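Local coordinates for flavin reductase domain protein (PDB 2QCK), which probably binds FMN and reduces flavins as a member of the flavin reductase-like family, at residues Phe17-Ala25 against Leu150-Ser158; Pro50-Ser60 against Ser127-Val138. All coordinates share one frame; numbering follows the deposited sequence. Where two conformers were deposited one is given.

Contact 1: Phe17-Ala25 against Leu150-Ser158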
loop_
_atom_site.group_PDB
_atom_site.type_symbol
_atom_site.label_atom_id
_atom_site.label_comp_id
_atom_site.label_asym_id
_atom_site.label_seq_id
_atom_site.Cartn_x
_atom_site.Cartn_y
_atom_site.Cartn_z
ATOM N N PHE A 17 3.228 10.879 -4.744
ATOM C CA PHE A 17 2.894 9.455 -4.982
ATOM C C PHE A 17 3.599 8.857 -6.193
ATOM O O PHE A 17 3.690 7.622 -6.303
ATOM C CB PHE A 17 1.357 9.147 -4.993
ATOM C CG PHE A 17 0.810 9.024 -3.630
ATOM C CD1 PHE A 17 1.006 7.867 -2.909
ATOM C CD2 PHE A 17 0.253 10.122 -2.999
ATOM C CE1 PHE A 17 0.608 7.788 -1.608
ATOM C CE2 PHE A 17 -0.160 10.054 -1.690
ATOM C CZ PHE A 17 0.023 8.887 -0.996
ATOM N N ARG A 18 4.068 9.718 -7.103
ATOM C CA ARG A 18 5.035 9.295 -8.128
ATOM C C ARG A 18 6.324 8.821 -7.477
ATOM O O ARG A 18 6.972 7.924 -7.960
ATOM C CB ARG A 18 5.361 10.450 -9.083
ATOM C CG ARG A 18 6.140 10.034 -10.337
ATOM C CD ARG A 18 6.715 11.209 -11.169
ATOM N NE ARG A 18 7.700 12.014 -10.435
ATOM C CZ ARG A 18 8.935 11.612 -10.136
ATOM N NH1 ARG A 18 9.395 10.426 -10.526
ATOM N NH2 ARG A 18 9.737 12.411 -9.448
ATOM N N ARG A 19 6.691 9.442 -6.370
ATOM C CA ARG A 19 7.922 9.123 -5.670
ATOM C C ARG A 19 7.792 7.997 -4.656
ATOM O O ARG A 19 8.773 7.650 -3.970
ATOM C CB ARG A 19 8.420 10.367 -4.949
ATOM C CG ARG A 19 8.815 11.518 -5.876
ATOM C CD ARG A 19 9.523 12.598 -5.089
ATOM N NE ARG A 19 9.792 13.716 -5.980
ATOM C CZ ARG A 19 10.589 14.734 -5.695
ATOM N NH1 ARG A 19 11.232 14.810 -4.533
ATOM N NH2 ARG A 19 10.746 15.695 -6.597
ATOM N N HIS A 20 6.598 7.440 -4.532
ATOM C CA HIS A 20 6.337 6.412 -3.554
ATOM C C HIS A 20 6.235 5.102 -4.330
ATOM O O HIS A 20 5.350 4.959 -5.163
ATOM C CB HIS A 20 5.028 6.757 -2.848
ATOM C CG HIS A 20 4.702 5.876 -1.697
ATOM N ND1 HIS A 20 5.494 5.812 -0.565
ATOM C CD2 HIS A 20 3.670 5.031 -1.483
ATOM C CE1 HIS A 20 4.962 4.956 0.291
ATOM N NE2 HIS A 20 3.851 4.472 -0.236
ATOM N N ALA A 21 7.135 4.154 -4.080
ATOM C CA ALA A 21 7.118 2.872 -4.797
ATOM C C ALA A 21 6.058 1.933 -4.205
ATOM O O ALA A 21 5.528 2.148 -3.101
ATOM C CB ALA A 21 8.486 2.223 -4.714
ATOM N N ALA A 22 5.755 0.847 -4.907
ATOM C CA ALA A 22 4.699 -0.036 -4.448
ATOM C C ALA A 22 4.882 -1.442 -5.012
ATOM O O ALA A 22 5.451 -1.592 -6.076
ATOM C CB ALA A 22 3.351 0.535 -4.878
ATOM N N GLY A 23 4.410 -2.450 -4.298
ATOM C CA GLY A 23 4.340 -3.782 -4.849
ATOM C C GLY A 23 3.145 -3.929 -5.741
ATOM O O GLY A 23 2.207 -3.181 -5.618
ATOM N N VAL A 24 3.146 -4.953 -6.595
ATOM C CA VAL A 24 2.105 -5.113 -7.610
ATOM C C VAL A 24 1.365 -6.413 -7.318
ATOM O O VAL A 24 2.005 -7.452 -7.174
ATOM C CB VAL A 24 2.712 -5.082 -9.052
ATOM C CG1 VAL A 24 1.604 -5.155 -10.141
ATOM C CG2 VAL A 24 3.579 -3.819 -9.232
ATOM N N ALA A 25 0.033 -6.321 -7.180
ATOM C CA ALA A 25 -0.857 -7.472 -7.049
ATOM C C ALA A 25 -1.936 -7.388 -8.141
ATOM O O ALA A 25 -2.046 -6.375 -8.790
ATOM C CB ALA A 25 -1.507 -7.488 -5.627
ATOM N N LEU A 150 7.491 -8.182 -7.709
ATOM C CA LEU A 150 7.362 -7.111 -8.697
ATOM C C LEU A 150 6.951 -5.811 -8.005
ATOM O O LEU A 150 6.010 -5.779 -7.172
ATOM C CB LEU A 150 6.324 -7.508 -9.756
ATOM C CG LEU A 150 6.124 -6.671 -11.029
ATOM C CD1 LEU A 150 7.408 -6.652 -11.834
ATOM C CD2 LEU A 150 4.957 -7.246 -11.831
ATOM N N LEU A 151 7.655 -4.744 -8.382
ATOM C CA LEU A 151 7.392 -3.406 -7.889
ATOM C C LEU A 151 6.997 -2.515 -9.033
ATOM O O LEU A 151 7.249 -2.827 -10.205
ATOM C CB LEU A 151 8.636 -2.841 -7.246
ATOM C CG LEU A 151 9.485 -3.826 -6.442
ATOM C CD1 LEU A 151 10.844 -3.181 -6.187
ATOM C CD2 LEU A 151 8.786 -4.162 -5.191
ATOM N N TYR A 152 6.337 -1.414 -8.695
ATOM C CA TYR A 152 6.011 -0.397 -9.691
ATOM C C TYR A 152 6.316 0.955 -9.096
ATOM O O TYR A 152 5.964 1.238 -7.958
ATOM C CB TYR A 152 4.564 -0.450 -9.990
ATOM C CG TYR A 152 4.144 0.357 -11.168
ATOM C CD1 TYR A 152 4.406 -0.079 -12.439
ATOM C CD2 TYR A 152 3.467 1.577 -11.019
ATOM C CE1 TYR A 152 4.007 0.628 -13.517
ATOM C CE2 TYR A 152 3.066 2.310 -12.138
ATOM C CZ TYR A 152 3.349 1.818 -13.368
ATOM O OH TYR A 152 2.960 2.496 -14.505
ATOM N N HIS A 153 7.004 1.783 -9.853
ATOM C CA HIS A 153 7.485 3.033 -9.337
ATOM C C HIS A 153 7.621 3.978 -10.519
ATOM O O HIS A 153 8.146 3.588 -11.581
ATOM C CB HIS A 153 8.839 2.826 -8.670
ATOM C CG HIS A 153 9.657 4.063 -8.589
ATOM N ND1 HIS A 153 9.141 5.266 -8.143
ATOM C CD2 HIS A 153 10.942 4.305 -8.931
ATOM C CE1 HIS A 153 10.080 6.197 -8.201
ATOM N NE2 HIS A 153 11.182 5.639 -8.672
ATOM N N SER A 154 7.128 5.195 -10.313
ATOM C CA SER A 154 7.141 6.266 -11.302
ATOM C C SER A 154 6.955 5.729 -12.719
ATOM O O SER A 154 7.759 5.971 -13.606
ATOM C CB SER A 154 8.434 7.051 -11.213
ATOM O OG SER A 154 8.321 8.185 -12.065
ATOM N N GLY A 155 5.894 4.966 -12.910
ATOM C CA GLY A 155 5.528 4.470 -14.221
ATOM C C GLY A 155 6.336 3.319 -14.764
ATOM O O GLY A 155 6.161 2.992 -15.916
ATOM N N ALA A 156 7.168 2.644 -13.961
ATOM C CA ALA A 156 7.939 1.536 -14.503
ATOM C C ALA A 156 7.892 0.363 -13.548
ATOM O O ALA A 156 7.856 0.554 -12.335
ATOM C CB ALA A 156 9.412 1.955 -14.755
ATOM N N TYR A 157 7.872 -0.841 -14.114
ATOM C CA TYR A 157 8.041 -2.054 -13.332
ATOM C C TYR A 157 9.498 -2.207 -12.954
ATOM O O TYR A 157 10.370 -2.095 -13.788
ATOM C CB TYR A 157 7.541 -3.272 -14.104
ATOM C CG TYR A 157 6.033 -3.297 -14.261
ATOM C CD1 TYR A 157 5.186 -3.569 -13.177
ATOM C CD2 TYR A 157 5.449 -3.047 -15.479
ATOM C CE1 TYR A 157 3.776 -3.565 -13.343
ATOM C CE2 TYR A 157 4.070 -3.055 -15.632
ATOM C CZ TYR A 157 3.252 -3.302 -14.573
ATOM O OH TYR A 157 1.888 -3.283 -14.763
ATOM N N SER A 158 9.744 -2.501 -11.679
ATOM C CA SER A 158 11.060 -2.574 -11.098
ATOM C C SER A 158 11.178 -3.847 -10.278
ATOM O O SER A 158 10.187 -4.545 -10.021
ATOM C CB SER A 158 11.294 -1.389 -10.160
ATOM O OG SER A 158 11.458 -0.183 -10.897
#
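Ala22 and Tyr152 form an antiparallel hydrogen-bonded pair, and Gly23 faces Leu151 in the non-hydrogen-bonded pair that follows. Tyr152 N gives Ala22 O a bond of 2.8 Å. The return bond, from Ala22 N to Tyr152 O, is weak. Val24 N continues the pairing to Leu150 O at 3.0 Å. Val24 buries more surface here than any other residue. Its CG1 lies opposite the backbone N (chi1 -176°), which leaves CG2 beside that N and against the other strand. Val24 CG2 packs on Tyr152 CB at 3.6 Å. Val24 CG2 also meets the edge of the Tyr157 ring, at Tyr157 CE1 (4.1 Å). Val24 CB also touches Leu150 CD2. Ala86 of helix 83-88 packs on Val24, Leu150 and Tyr157. At the other end, Ala21 CB rests on His153 CB at 4.0 Å, and the His153 ring turns an edge to Arg18 O and Arg19 CA. His153 and Ala156 bound a type I' turn, and Ser154 in it faces the end of helix 10-18. Arg18 bends at chi3 (63°), which brings the guanidinium edge round to Ser154. Arg18 NH1 donates to Ser154 OG at 2.9 Å, with OG in the guanidinium plane. Its NE forms a salt bridge with Glu15, and NH2 makes a weak, long ion pair with Asp146 of the second subunit. The chemistry is thus split. Backbone bonds and apolar packing join the strands beside helix 83-88, while the Arg18-Ser154 hydrogen bond ties the hairpin turn to the helix end. The several partners of the Arg18 guanidinium are likely to limit its turning and offset its charge near the subunit interface.

Contact 2: Pro50-Ser60 against Ser127-Val138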
loop_
_atom_site.group_PDB
_atom_site.type_symbol
_atom_site.label_atom_id
_atom_site.label_comp_id
_atom_site.label_asym_id
_atom_site.label_seq_id
_atom_site.Cartn_x
_atom_site.Cartn_y
_atom_site.Cartn_z
ATOM N N PRO A 50 -8.910 -11.716 12.658
ATOM C CA PRO A 50 -8.837 -12.485 11.446
ATOM C C PRO A 50 -7.930 -11.756 10.449
ATOM O O PRO A 50 -7.630 -10.552 10.626
ATOM C CB PRO A 50 -10.278 -12.486 10.958
ATOM C CG PRO A 50 -10.824 -11.182 11.490
ATOM C CD PRO A 50 -10.258 -11.149 12.855
ATOM N N PRO A 51 -7.463 -12.489 9.440
ATOM C CA PRO A 51 -6.660 -11.947 8.391
ATOM C C PRO A 51 -7.475 -11.073 7.478
ATOM O O PRO A 51 -8.488 -11.526 6.942
ATOM C CB PRO A 51 -6.158 -13.192 7.656
ATOM C CG PRO A 51 -7.106 -14.272 7.984
ATOM C CD PRO A 51 -7.652 -13.955 9.319
ATOM N N ARG A 52 -7.011 -9.842 7.294
ATOM C CA ARG A 52 -7.653 -8.904 6.376
ATOM C C ARG A 52 -6.637 -8.083 5.599
ATOM O O ARG A 52 -5.554 -7.825 6.068
ATOM C CB ARG A 52 -8.546 -7.906 7.113
ATOM C CG ARG A 52 -9.480 -8.439 8.180
ATOM C CD ARG A 52 -10.421 -7.323 8.589
ATOM N NE ARG A 52 -10.612 -7.213 10.034
ATOM C CZ ARG A 52 -11.498 -7.908 10.732
ATOM N NH1 ARG A 52 -12.287 -8.792 10.138
ATOM N NH2 ARG A 52 -11.596 -7.720 12.033
ATOM N N PHE A 53 -7.041 -7.631 4.417
ATOM C CA PHE A 53 -6.258 -6.699 3.645
ATOM C C PHE A 53 -7.194 -5.646 3.094
ATOM O O PHE A 53 -8.395 -5.828 3.103
ATOM C CB PHE A 53 -5.445 -7.354 2.489
ATOM C CG PHE A 53 -6.271 -7.989 1.389
ATOM C CD1 PHE A 53 -6.644 -9.309 1.462
ATOM C CD2 PHE A 53 -6.560 -7.295 0.220
ATOM C CE1 PHE A 53 -7.356 -9.908 0.450
ATOM C CE2 PHE A 53 -7.299 -7.896 -0.782
ATOM C CZ PHE A 53 -7.676 -9.192 -0.663
ATOM N N THR A 54 -6.601 -4.548 2.647
ATOM C CA THR A 54 -7.328 -3.433 2.053
ATOM C C THR A 54 -6.726 -3.083 0.705
ATOM O O THR A 54 -5.553 -3.338 0.479
ATOM C CB THR A 54 -7.202 -2.205 2.961
ATOM O OG1 THR A 54 -5.822 -1.979 3.241
ATOM C CG2 THR A 54 -7.918 -2.424 4.259
ATOM N N PHE A 55 -7.536 -2.513 -0.190
ATOM C CA PHE A 55 -7.027 -1.802 -1.350
ATOM C C PHE A 55 -7.986 -0.661 -1.705
ATOM O O PHE A 55 -9.125 -0.593 -1.199
ATOM C CB PHE A 55 -6.830 -2.773 -2.536
ATOM C CG PHE A 55 -8.095 -3.407 -3.023
ATOM C CD1 PHE A 55 -8.622 -4.516 -2.382
ATOM C CD2 PHE A 55 -8.803 -2.880 -4.127
ATOM C CE1 PHE A 55 -9.784 -5.112 -2.854
ATOM C CE2 PHE A 55 -9.974 -3.461 -4.547
ATOM C CZ PHE A 55 -10.468 -4.565 -3.909
ATOM N N ASN A 56 -7.518 0.228 -2.566
ATOM C CA ASN A 56 -8.308 1.324 -3.065
ATOM C C ASN A 56 -8.556 1.155 -4.563
ATOM O O ASN A 56 -7.719 0.587 -5.295
ATOM C CB ASN A 56 -7.616 2.661 -2.791
ATOM C CG ASN A 56 -7.325 2.898 -1.306
ATOM O OD1 ASN A 56 -8.027 2.384 -0.436
ATOM N ND2 ASN A 56 -6.260 3.658 -1.007
HETATM N N MSE A 57 -9.708 1.638 -5.025
HETATM C CA MSE A 57 -9.959 1.666 -6.454
HETATM C C MSE A 57 -10.904 2.762 -6.823
HETATM O O MSE A 57 -11.590 3.309 -5.969
HETATM C CB MSE A 57 -10.553 0.333 -6.879
HETATM C CG MSE A 57 -11.940 0.085 -6.377
HETATM SE SE MSE A 57 -12.569 -1.667 -6.946
HETATM C CE MSE A 57 -12.610 -1.541 -8.883
ATOM N N ALA A 58 -10.962 3.016 -8.135
ATOM C CA ALA A 58 -11.732 4.076 -8.715
ATOM C C ALA A 58 -13.118 3.491 -8.995
ATOM O O ALA A 58 -13.240 2.376 -9.538
ATOM C CB ALA A 58 -11.095 4.518 -10.039
ATOM N N ARG A 59 -14.154 4.274 -8.713
ATOM C CA ARG A 59 -15.532 3.842 -9.014
ATOM C C ARG A 59 -15.799 3.863 -10.489
ATOM O O ARG A 59 -16.792 3.289 -10.951
ATOM C CB ARG A 59 -16.567 4.679 -8.262
ATOM C CG ARG A 59 -16.527 4.454 -6.762
ATOM C CD ARG A 59 -17.637 5.234 -6.017
ATOM N NE ARG A 59 -18.958 4.925 -6.575
ATOM C CZ ARG A 59 -19.711 5.765 -7.269
ATOM N NH1 ARG A 59 -19.319 7.023 -7.477
ATOM N NH2 ARG A 59 -20.884 5.346 -7.755
ATOM N N SER A 60 -14.870 4.432 -11.250
ATOM C CA SER A 60 -14.949 4.390 -12.720
ATOM C C SER A 60 -14.165 3.229 -13.300
ATOM O O SER A 60 -14.160 3.062 -14.474
ATOM C CB SER A 60 -14.411 5.682 -13.314
ATOM O OG SER A 60 -13.090 5.918 -12.844
ATOM N N SER A 127 -17.095 4.270 0.277
ATOM C CA SER A 127 -17.114 4.924 -1.013
ATOM C C SER A 127 -17.180 6.409 -0.891
ATOM O O SER A 127 -18.062 6.963 -0.229
ATOM C CB SER A 127 -18.252 4.407 -1.887
ATOM O OG SER A 127 -18.046 3.040 -2.131
ATOM N N PHE A 128 -16.235 7.054 -1.557
ATOM C CA PHE A 128 -16.256 8.484 -1.707
ATOM C C PHE A 128 -16.849 8.802 -3.087
ATOM O O PHE A 128 -17.563 7.971 -3.699
ATOM C CB PHE A 128 -14.844 9.059 -1.442
ATOM C CG PHE A 128 -14.349 8.798 -0.033
ATOM C CD1 PHE A 128 -13.777 7.583 0.303
ATOM C CD2 PHE A 128 -14.552 9.735 0.971
ATOM C CE1 PHE A 128 -13.386 7.313 1.607
ATOM C CE2 PHE A 128 -14.154 9.477 2.282
ATOM C CZ PHE A 128 -13.585 8.249 2.595
ATOM N N GLU A 129 -16.574 9.989 -3.597
ATOM C CA GLU A 129 -17.188 10.398 -4.863
ATOM C C GLU A 129 -16.712 9.535 -6.015
ATOM O O GLU A 129 -17.491 9.091 -6.826
ATOM C CB GLU A 129 -16.836 11.839 -5.185
ATOM C CG GLU A 129 -17.102 12.837 -4.055
ATOM C CD GLU A 129 -15.956 12.946 -3.062
ATOM O OE1 GLU A 129 -15.187 11.993 -2.984
ATOM O OE2 GLU A 129 -15.834 13.980 -2.383
ATOM N N ASN A 130 -15.410 9.328 -6.128
ATOM C CA ASN A 130 -14.907 8.613 -7.279
ATOM C C ASN A 130 -14.044 7.445 -6.945
ATOM O O ASN A 130 -13.538 6.772 -7.854
ATOM C CB ASN A 130 -14.101 9.564 -8.122
ATOM C CG ASN A 130 -14.928 10.722 -8.635
ATOM O OD1 ASN A 130 -15.843 10.515 -9.424
ATOM N ND2 ASN A 130 -14.603 11.945 -8.203
ATOM N N ASN A 131 -13.797 7.215 -5.653
ATOM C CA ASN A 131 -12.967 6.098 -5.269
ATOM C C ASN A 131 -13.498 5.461 -4.019
ATOM O O ASN A 131 -14.294 6.066 -3.307
ATOM C CB ASN A 131 -11.533 6.572 -5.004
ATOM C CG ASN A 131 -10.941 7.332 -6.203
ATOM O OD1 ASN A 131 -10.232 6.765 -7.026
ATOM N ND2 ASN A 131 -11.300 8.576 -6.334
ATOM N N ALA A 132 -13.067 4.233 -3.771
ATOM C CA ALA A 132 -13.474 3.492 -2.574
ATOM C C ALA A 132 -12.306 2.778 -1.915
ATOM O O ALA A 132 -11.359 2.335 -2.584
ATOM C CB ALA A 132 -14.581 2.414 -2.983
ATOM N N VAL A 133 -12.372 2.653 -0.590
ATOM C CA VAL A 133 -11.545 1.709 0.149
ATOM C C VAL A 133 -12.313 0.382 0.254
ATOM O O VAL A 133 -13.490 0.356 0.644
ATOM C CB VAL A 133 -11.241 2.238 1.570
ATOM C CG1 VAL A 133 -10.435 1.229 2.405
ATOM C CG2 VAL A 133 -10.570 3.695 1.474
ATOM N N VAL A 134 -11.662 -0.722 -0.108
ATOM C CA VAL A 134 -12.288 -2.028 -0.021
ATOM C C VAL A 134 -11.548 -2.803 1.071
ATOM O O VAL A 134 -10.312 -2.918 0.984
ATOM C CB VAL A 134 -12.230 -2.790 -1.328
ATOM C CG1 VAL A 134 -13.093 -4.002 -1.220
ATOM C CG2 VAL A 134 -12.651 -1.894 -2.546
ATOM N N VAL A 135 -12.306 -3.348 2.039
ATOM C CA VAL A 135 -11.812 -4.171 3.153
ATOM C C VAL A 135 -12.228 -5.621 2.948
ATOM O O VAL A 135 -13.396 -5.897 2.736
ATOM C CB VAL A 135 -12.405 -3.714 4.517
ATOM C CG1 VAL A 135 -11.859 -4.619 5.702
ATOM C CG2 VAL A 135 -12.143 -2.250 4.741
ATOM N N VAL A 136 -11.271 -6.546 3.014
ATOM C CA VAL A 136 -11.509 -7.946 2.625
ATOM C C VAL A 136 -11.027 -8.825 3.763
ATOM O O VAL A 136 -9.938 -8.596 4.267
ATOM C CB VAL A 136 -10.694 -8.244 1.416
ATOM C CG1 VAL A 136 -10.995 -9.599 0.895
ATOM C CG2 VAL A 136 -10.958 -7.143 0.336
ATOM N N GLU A 137 -11.824 -9.810 4.147
ATOM C CA GLU A 137 -11.389 -10.824 5.104
ATOM C C GLU A 137 -11.006 -12.099 4.343
ATOM O O GLU A 137 -11.805 -12.632 3.559
ATOM C CB GLU A 137 -12.513 -11.152 6.098
ATOM C CG GLU A 137 -12.050 -12.170 7.174
ATOM C CD GLU A 137 -13.067 -12.466 8.268
ATOM O OE1 GLU A 137 -13.791 -11.553 8.694
ATOM O OE2 GLU A 137 -13.084 -13.605 8.768
ATOM N N VAL A 138 -9.824 -12.630 4.648
ATOM C CA VAL A 138 -9.222 -13.697 3.877
ATOM C C VAL A 138 -9.787 -15.010 4.393
ATOM O O VAL A 138 -9.841 -15.217 5.579
ATOM C CB VAL A 138 -7.681 -13.661 4.007
ATOM C CG1 VAL A 138 -7.021 -14.878 3.394
ATOM C CG2 VAL A 138 -7.152 -12.418 3.359
HETATM O O HOH W 1 -13.392 7.369 -10.510
#
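Arg59, Val134 and Val136 bury the most surface in this antiparallel strand pair. Val134 and Val136 sit on the face that also carries Phe53 and Phe55. Each valine lays its CB over one face of the phenylalanine paired with it. Val136 CB is 3.9 Å from the Phe53 ring centroid, and Val134 CB is 3.8 Å from that of Phe55, both CH-pi contacts. Both rings take the first torsion that sets CG between backbone N and carbonyl carbon (chi1 65° for Phe53). This folds them across toward the neighbouring strand. Val138 CG2 meets the Phe53 edge at CD1, 3.7 Å away. With an alanine at Phe53, Val136 CB is likely to lose its ring face and a gap to open beside Val138. Arg59 closes the far end. Arg59 N donates to Asn130 O at 2.7 Å, from above the carbonyl plane. The chain bends at chi3 (54°) and brings Arg59 NH1 to Glu129 O at 2.8 Å, in the guanidinium plane. Two bonds thus hold the turn before strand 131-143, and a water links Asn130 O to Ser60 OG. The antiparallel pairing is consistent with the FMN-binding split-barrel fold of this family. Strand 51-58 is flanked by strand 44-48, and strand 131-143 by strand 116-127. Helix 64-69 packs on Met57 and Ala132, on the face of the valines and phenylalanines.

How the contacts relate
Contact 1 and contact 2 belong to the same antiparallel sheet and to the flavin reductase-like domain. Their centres lie about 19 Å apart, and their nearest atoms stay about 8 Å from each other. Along the chain the order is 17-25, 50-60, 127-138, 150-158. Contact 1 therefore brings together segments from near the two ends of the chain, and both halves of contact 2 fall between them. Strand 151-153 is the next strand after 131-143. Contact 2 pairs long strands, whereas contact 1 joins the start of strand 22-31 and the end of helix 10-18 to the short hairpin strand 151-153 and its turn. Both reach the second subunit. At Ser158 the sheet runs on into that chain.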